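Side-chain contacts in poly A polymerase (Aquifex aeolicus, PDB 4WBY), which adds the terminal adenosine to tRNA ending in CC, using ATP and magnesium to complete the 3' CCA end: residues M125-N130 with G135-Y140; D36-K41 with G142-L147. One frame throughout, in Å; residues are numbered along the deposited sequence.

Overall arrangement
This chain is the C-terminal, nucleotidyltransferase part of a longer protein, and both contacts lie in its head domain. From the N terminus, after helix 7-22 and strand 26-30, the chain forms helix 32-38, whose end supplies one half of interaction 2; that contact closes only about a hundred residues later, when helix 143-149 comes back against 36-41. Most of the head-domain sheet is built in between. Late in this excursion, interaction 1 pairs 125-130 with 135-140 as a hairpin at the sheet's edge, a small loop nesting within the large one. The two centres lie 12 Å apart and touch: Met125 CE packs on Leu38 CD1, and Asp139 OD2 probably accepts from Leu144 N.

Interaction 1: residues M125-N130 with G135-Y140; sequences MAISVN and GTLIDY
Ala126 and Ile138 face each other in an antiparallel beta hairpin, in which strand 137-138 forms an outer edge of the mixed sheet of the nucleotidyltransferase head domain. They are a hydrogen-bonded pair: Ile138 N reaches Ala126 O at 2.8 Å, and Ala126 N donates back to Ile138 O. Their CB atoms meet at 4.1 Å on the face covered by Leu111. The next pair, Ile127 and Leu137, is non-hydrogen-bonded and turns to the other face, where both side chains touch Val34, a residue of the ATP-binding site. Leu137 starts out on this face, but its end comes nearer the partner strand, CD1 lying 3.6 Å from Ala126 O.

Toward the turn, Ser128 N donates to Thr136 O and Ser128 O takes Gly135 N. Set beside its own carbonyl carbon (chi1 176°), Ser128 OG closes an ST turn by accepting from Asn130 N at 3.0 Å; Asn130 ND2 also donates to it, and OG is hydrogen-bonded to Asp133. Putting an alanine at Ser128 would probably leave Asn130 N and ND2 without their shared acceptor and the Asp133 carboxylate without the hydroxyl, though Asn130 OD1 would still be held by Ala27 N.

At the other end, Met125 and Asp139 run side by side, pointing the same way. Asp139 OD1 accepts from Gly143 N and OD2 from Leu144 N, at the start of helix 143-149, while Met125 SD rests 3.7 Å from Asp139 CG.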
ATOM      1  N   MET A 125      12.974  16.298  -2.481  1.00 13.58           N
ATOM      2  CA  MET A 125      14.210  16.730  -1.833  1.00 13.03           C
ATOM      3  C   MET A 125      15.335  15.729  -2.016  1.00 11.54           C
ATOM      4  O   MET A 125      15.110  14.578  -2.401  1.00 13.25           O
ATOM      5  CB  MET A 125      13.972  16.979  -0.346  1.00 13.49           C
ATOM      6  CG  MET A 125      13.037  18.167  -0.125  1.00 14.37           C
ATOM      7  SD  MET A 125      12.646  18.495   1.603  1.00 16.59           S
ATOM      8  CE  MET A 125      11.489  17.174   1.929  1.00 16.36           C
ATOM      9  N   ALA A 126      16.553  16.179  -1.739  1.00 12.42           N
ATOM     10  CA  ALA A 126      17.730  15.327  -1.851  1.00 12.27           C
ATOM     11  C   ALA A 126      18.677  15.579  -0.686  1.00 11.56           C
ATOM     12  O   ALA A 126      18.617  16.626  -0.035  1.00 13.21           O
ATOM     13  CB  ALA A 126      18.444  15.573  -3.171  1.00 13.99           C
ATOM     14  N   ILE A 127      19.541  14.605  -0.424  1.00 12.54           N
ATOM     15  CA  ILE A 127      20.634  14.778   0.518  1.00 13.28           C
ATOM     16  C   ILE A 127      21.937  14.567  -0.227  1.00 12.64           C
ATOM     17  O   ILE A 127      22.153  13.505  -0.817  1.00 14.27           O
ATOM     18  CB  ILE A 127      20.549  13.783   1.698  1.00 14.13           C
ATOM     19  CG1 ILE A 127      19.227  13.963   2.449  1.00 16.19           C
ATOM     20  CG2 ILE A 127      21.738  13.973   2.645  1.00 16.36           C
ATOM     21  CD1 ILE A 127      18.864  12.793   3.351  1.00 18.90           C
ATOM     22  N   SER A 128      22.812  15.567  -0.213  1.00 12.35           N
ATOM     23  CA  SER A 128      24.118  15.390  -0.834  1.00 13.27           C
ATOM     24  C   SER A 128      24.953  14.373  -0.065  1.00 12.75           C
ATOM     25  O   SER A 128      25.045  14.444   1.156  1.00 13.77           O
ATOM     26  CB  SER A 128      24.882  16.711  -0.895  1.00 15.00           C
ATOM     27  OG  SER A 128      26.177  16.476  -1.424  1.00 15.66           O
ATOM     28  N   VAL A 129      25.581  13.439  -0.774  1.00 13.23           N
ATOM     29  CA  VAL A 129      26.565  12.589  -0.128  1.00 12.40           C
ATOM     30  C   VAL A 129      27.949  12.923  -0.673  1.00 14.49           C
ATOM     31  O   VAL A 129      28.905  12.168  -0.510  1.00 15.45           O
ATOM     32  CB  VAL A 129      26.234  11.086  -0.298  1.00 13.25           C
ATOM     33  CG1 VAL A 129      24.891  10.789   0.382  1.00 15.29           C
ATOM     34  CG2 VAL A 129      26.238  10.659  -1.771  1.00 16.09           C
ATOM     35  N   ASN A 130      28.056  14.084  -1.304  1.00 14.60           N
ATOM     36  CA  ASN A 130      29.322  14.484  -1.900  1.00 14.91           C
ATOM     37  C   ASN A 130      30.315  15.009  -0.883  1.00 14.61           C
ATOM     38  O   ASN A 130      29.940  15.396   0.221  1.00 17.24           O
ATOM     39  CB  ASN A 130      29.059  15.505  -3.000  1.00 15.48           C
ATOM     40  CG  ASN A 130      28.167  14.938  -4.061  1.00 16.14           C
ATOM     41  OD1 ASN A 130      28.579  14.046  -4.807  1.00 18.37           O
ATOM     42  ND2 ASN A 130      26.910  15.396  -4.098  1.00 16.77           N
ATOM     43  N   GLY A 135      25.765  15.627   3.616  1.00 12.80           N
ATOM     44  CA  GLY A 135      24.614  15.745   4.494  1.00 14.78           C
ATOM     45  C   GLY A 135      23.739  16.967   4.239  1.00 13.85           C
ATOM     46  O   GLY A 135      22.730  17.142   4.910  1.00 15.74           O
ATOM     47  N   THR A 136      24.100  17.803   3.265  1.00 13.51           N
ATOM     48  CA  THR A 136      23.286  18.976   2.943  1.00 14.29           C
ATOM     49  C   THR A 136      21.915  18.568   2.411  1.00 13.91           C
ATOM     50  O   THR A 136      21.811  17.752   1.492  1.00 13.66           O
ATOM     51  CB  THR A 136      23.981  19.879   1.913  1.00 15.33           C
ATOM     52  OG1 THR A 136      25.213  20.352   2.462  1.00 17.76           O
ATOM     53  CG2 THR A 136      23.113  21.063   1.550  1.00 17.56           C
ATOM     54  N   LEU A 137      20.866  19.145   2.996  1.00 13.70           N
ATOM     55  CA  LEU A 137      19.510  18.944   2.509  1.00 13.09           C
ATOM     56  C   LEU A 137      19.269  19.901   1.357  1.00 13.28           C
ATOM     57  O   LEU A 137      19.319  21.120   1.526  1.00 18.36           O
ATOM     58  CB  LEU A 137      18.482  19.161   3.617  1.00 14.49           C
ATOM     59  CG  LEU A 137      17.012  18.986   3.222  1.00 14.97           C
ATOM     60  CD1 LEU A 137      16.699  17.550   2.837  1.00 16.04           C
ATOM     61  CD2 LEU A 137      16.137  19.423   4.381  1.00 17.89           C
ATOM     62  N   ILE A 138      19.046  19.335   0.179  1.00 13.28           N
ATOM     63  CA  ILE A 138      18.796  20.105  -1.029  1.00 13.94           C
ATOM     64  C   ILE A 138      17.294  20.174  -1.221  1.00 13.83           C
ATOM     65  O   ILE A 138      16.636  19.167  -1.476  1.00 15.57           O
ATOM     66  CB  ILE A 138      19.487  19.475  -2.244  1.00 15.96           C
ATOM     67  CG1 ILE A 138      21.003  19.430  -2.005  1.00 19.98           C
ATOM     68  CG2 ILE A 138      19.155  20.241  -3.516  1.00 18.32           C
ATOM     69  CD1 ILE A 138      21.732  18.524  -2.941  1.00 23.20           C
ATOM     70  N   ASP A 139      16.757  21.372  -1.067  1.00 15.52           N
ATOM     71  CA  ASP A 139      15.320  21.585  -1.048  1.00 15.83           C
ATOM     72  C   ASP A 139      15.006  22.820  -1.875  1.00 16.83           C
ATOM     73  O   ASP A 139      15.026  23.945  -1.364  1.00 19.49           O
ATOM     74  CB  ASP A 139      14.833  21.729   0.394  1.00 15.43           C
ATOM     75  CG  ASP A 139      13.353  21.973   0.498  1.00 16.01           C
ATOM     76  OD1 ASP A 139      12.621  21.772  -0.496  1.00 17.76           O
ATOM     77  OD2 ASP A 139      12.937  22.370   1.601  1.00 16.78           O
ATOM     78  N   TYR A 140      14.769  22.599  -3.167  1.00 18.74           N
ATOM     79  CA  TYR A 140      14.514  23.688  -4.104  1.00 20.56           C
ATOM     80  C   TYR A 140      13.088  24.203  -4.091  1.00 18.99           C
ATOM     81  O   TYR A 140      12.836  25.317  -4.546  1.00 22.69           O
ATOM     82  CB  TYR A 140      14.828  23.253  -5.539  1.00 23.53           C
ATOM     83  CG  TYR A 140      16.272  22.918  -5.822  1.00 26.02           C
ATOM     84  CD1 TYR A 140      17.262  23.891  -5.741  1.00 29.15           C
ATOM     85  CD2 TYR A 140      16.641  21.638  -6.209  1.00 25.13           C
ATOM     86  CE1 TYR A 140      18.583  23.590  -6.012  1.00 29.85           C
ATOM     87  CE2 TYR A 140      17.964  21.328  -6.487  1.00 25.66           C
ATOM     88  CZ  TYR A 140      18.929  22.307  -6.383  1.00 29.57           C
ATOM     89  OH  TYR A 140      20.242  22.006  -6.659  1.00 32.93           O
TER

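Interaction 2: residues D36-K41 with G142-L147; sequences DILLGK and GGLRDL
Leu38 meets Leu147 where the C-terminal end of helix 32-38 packs against one side of helix 143-149, a small, wholly apolar helix-to-helix contact near the surface of the head domain. Leu38 does most of the work for its segment. Its CB points toward the partner helix, and its side chain crosses that of Leu147 at about a right angle, with CD1 against Leu147 CD1 at 3.8 Å. That same methyl of Leu147 also sits 3.9 Å from Leu38 CB, so it lies along the flank of Leu38 as well as against its end. One turn earlier on the second helix, Leu144 CD1 approaches Leu38 CD1 more loosely, at 4.4 Å.

Leu39 follows, the first residue to leave helical backbone angles. Its CG stands anti to the carbonyl carbon (chi1 -64°), and the end of the side chain leans nearer Leu147 than its base, bringing CD2 to 4.1 Å from Leu147 CD2. The two methyls of Leu147 thus divide their work, CD1 serving Leu38 and CD2 serving Leu39. The Leu39 side chain also lies about 4 Å, at the nearest atoms, from that of Arg35 of the ATP-binding site.

Gly40 then ends the helix in a Schellman motif: with positive phi (74°) it sends its N to Ile37 O, while Lys41 N bonds back to Asp36 O.

Around the contact, Met125 packs on Leu38, Leu144 touches Arg1, and Asp146 ties helix 143-149 to Arg153 by a salt bridge and to Thr121 by a hydrogen bond. The two helices meet beside the edge hairpin of strands 126-128 and 137-138.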
ATOM      1  N   ASP A  36      11.204  10.066   4.204  1.00 12.03           N
ATOM      2  CA  ASP A  36      11.076   9.141   5.321  1.00 13.35           C
ATOM      3  C   ASP A  36      12.170   9.346   6.376  1.00 12.52           C
ATOM      4  O   ASP A  36      11.918   9.186   7.568  1.00 14.54           O
ATOM      5  CB  ASP A  36      11.062   7.698   4.808  1.00 15.59           C
ATOM      6  CG  ASP A  36       9.740   7.346   4.132  1.00 19.34           C
ATOM      7  OD1 ASP A  36       8.774   8.126   4.295  1.00 19.29           O
ATOM      8  OD2 ASP A  36       9.664   6.312   3.440  1.00 22.24           O
ATOM      9  N   ILE A  37      13.373   9.723   5.953  1.00 12.84           N
ATOM     10  CA  ILE A  37      14.412  10.079   6.913  1.00 13.90           C
ATOM     11  C   ILE A  37      13.973  11.293   7.737  1.00 13.29           C
ATOM     12  O   ILE A  37      14.116  11.313   8.963  1.00 15.81           O
ATOM     13  CB  ILE A  37      15.752  10.363   6.214  1.00 14.04           C
ATOM     14  CG1 ILE A  37      16.337   9.062   5.661  1.00 15.88           C
ATOM     15  CG2 ILE A  37      16.736  11.040   7.163  1.00 15.90           C
ATOM     16  CD1 ILE A  37      17.528   9.274   4.751  1.00 16.29           C
ATOM     17  N   LEU A  38      13.413  12.297   7.071  1.00 13.21           N
ATOM     18  CA  LEU A  38      12.912  13.479   7.789  1.00 13.25           C
ATOM     19  C   LEU A  38      11.728  13.147   8.695  1.00 13.31           C
ATOM     20  O   LEU A  38      11.499  13.844   9.680  1.00 16.76           O
ATOM     21  CB  LEU A  38      12.519  14.584   6.809  1.00 13.78           C
ATOM     22  CG  LEU A  38      13.712  15.238   6.111  1.00 14.38           C
ATOM     23  CD1 LEU A  38      13.241  16.079   4.921  1.00 15.39           C
ATOM     24  CD2 LEU A  38      14.508  16.091   7.094  1.00 17.43           C
ATOM     25  N   LEU A  39      10.984  12.092   8.372  1.00 12.96           N
ATOM     26  CA  LEU A  39       9.876  11.670   9.222  1.00 13.50           C
ATOM     27  C   LEU A  39      10.334  10.704  10.319  1.00 13.55           C
ATOM     28  O   LEU A  39       9.508  10.143  11.038  1.00 16.09           O
ATOM     29  CB  LEU A  39       8.765  11.020   8.387  1.00 15.15           C
ATOM     30  CG  LEU A  39       8.036  11.891   7.361  1.00 15.91           C
ATOM     31  CD1 LEU A  39       7.110  11.034   6.482  1.00 18.15           C
ATOM     32  CD2 LEU A  39       7.260  12.999   8.038  1.00 21.63           C
ATOM     33  N   GLY A  40      11.643  10.509  10.459  1.00 14.28           N
ATOM     34  CA  GLY A  40      12.158   9.717  11.562  1.00 15.22           C
ATOM     35  C   GLY A  40      11.957   8.221  11.425  1.00 16.42           C
ATOM     36  O   GLY A  40      11.965   7.492  12.421  1.00 17.17           O
ATOM     37  N   LYS A  41      11.798   7.754  10.192  1.00 14.97           N
ATOM     38  CA  LYS A  41      11.567   6.340   9.934  1.00 14.83           C
ATOM     39  C   LYS A  41      12.871   5.608   9.669  1.00 17.31           C
ATOM     40  O   LYS A  41      13.807   6.171   9.096  1.00 23.39           O
ATOM     41  CB  LYS A  41      10.622   6.173   8.747  1.00 16.96           C
ATOM     42  CG  LYS A  41       9.235   6.744   9.026  1.00 22.74           C
ATOM     43  CD  LYS A  41       8.421   6.953   7.758  1.00 27.44           C
ATOM     44  CE  LYS A  41       8.143   5.653   7.044  1.00 29.94           C
ATOM     45  NZ  LYS A  41       7.194   4.807   7.812  1.00 35.53           N
ATOM     46  N   GLY A 142      10.469  23.955  -1.502  1.00 16.28           N
ATOM     47  CA  GLY A 142       9.715  24.179  -0.282  1.00 15.00           C
ATOM     48  C   GLY A 142       9.215  22.912   0.387  1.00 14.30           C
ATOM     49  O   GLY A 142       8.181  22.929   1.058  1.00 15.12           O
ATOM     50  N   GLY A 143       9.943  21.814   0.211  1.00 14.47           N
ATOM     51  CA  GLY A 143       9.535  20.549   0.790  1.00 14.83           C
ATOM     52  C   GLY A 143       9.558  20.540   2.305  1.00 12.88           C
ATOM     53  O   GLY A 143       8.642  20.014   2.928  1.00 13.29           O
ATOM     54  N   LEU A 144      10.590  21.118   2.914  1.00 12.67           N
ATOM     55  CA  LEU A 144      10.661  21.109   4.370  1.00 12.57           C
ATOM     56  C   LEU A 144       9.541  21.972   4.954  1.00 12.42           C
ATOM     57  O   LEU A 144       8.920  21.599   5.952  1.00 13.29           O
ATOM     58  CB  LEU A 144      12.031  21.585   4.867  1.00 13.92           C
ATOM     59  CG  LEU A 144      12.296  21.388   6.364  1.00 13.91           C
ATOM     60  CD1 LEU A 144      12.259  19.907   6.780  1.00 16.85           C
ATOM     61  CD2 LEU A 144      13.635  22.011   6.760  1.00 14.79           C
ATOM     62  N   ARG A 145       9.262  23.101   4.308  1.00 12.68           N
ATOM     63  CA  ARG A 145       8.164  23.971   4.723  1.00 12.75           C
ATOM     64  C   ARG A 145       6.816  23.254   4.582  1.00 12.49           C
ATOM     65  O   ARG A 145       5.936  23.405   5.434  1.00 14.11           O
ATOM     66  CB  ARG A 145       8.179  25.263   3.906  1.00 14.93           C
ATOM     67  CG  ARG A 145       7.045  26.234   4.230  1.00 19.19           C
ATOM     68  CD  ARG A 145       7.088  26.731   5.660  1.00 28.67           C
ATOM     69  NE  ARG A 145       5.974  27.638   5.930  1.00 40.16           N
ATOM     70  CZ  ARG A 145       6.051  28.712   6.708  1.00 50.63           C
ATOM     71  NH1 ARG A 145       7.194  29.024   7.304  1.00 52.92           N
ATOM     72  NH2 ARG A 145       4.980  29.475   6.891  1.00 55.20           N
ATOM     73  N   ASP A 146       6.648  22.466   3.527  1.00 12.01           N
ATOM     74  CA  ASP A 146       5.395  21.737   3.362  1.00 11.87           C
ATOM     75  C   ASP A 146       5.280  20.549   4.330  1.00 11.84           C
ATOM     76  O   ASP A 146       4.174  20.184   4.724  1.00 12.93           O
ATOM     77  CB  ASP A 146       5.221  21.294   1.910  1.00 13.58           C
ATOM     78  CG  ASP A 146       4.841  22.452   0.999  1.00 15.40           C
ATOM     79  OD1 ASP A 146       4.369  23.495   1.509  1.00 16.80           O
ATOM     80  OD2 ASP A 146       5.007  22.326  -0.222  1.00 15.80           O
ATOM     81  N   LEU A 147       6.400  19.971   4.753  1.00 13.37           N
ATOM     82  CA  LEU A 147       6.345  19.029   5.875  1.00 13.87           C
ATOM     83  C   LEU A 147       5.860  19.742   7.129  1.00 13.87           C
ATOM     84  O   LEU A 147       4.947  19.272   7.813  1.00 15.10           O
ATOM     85  CB  LEU A 147       7.701  18.387   6.156  1.00 15.69           C
ATOM     86  CG  LEU A 147       8.168  17.258   5.238  1.00 16.25           C
ATOM     87  CD1 LEU A 147       9.572  16.817   5.620  1.00 18.23           C
ATOM     88  CD2 LEU A 147       7.224  16.061   5.248  1.00 14.76           C
TER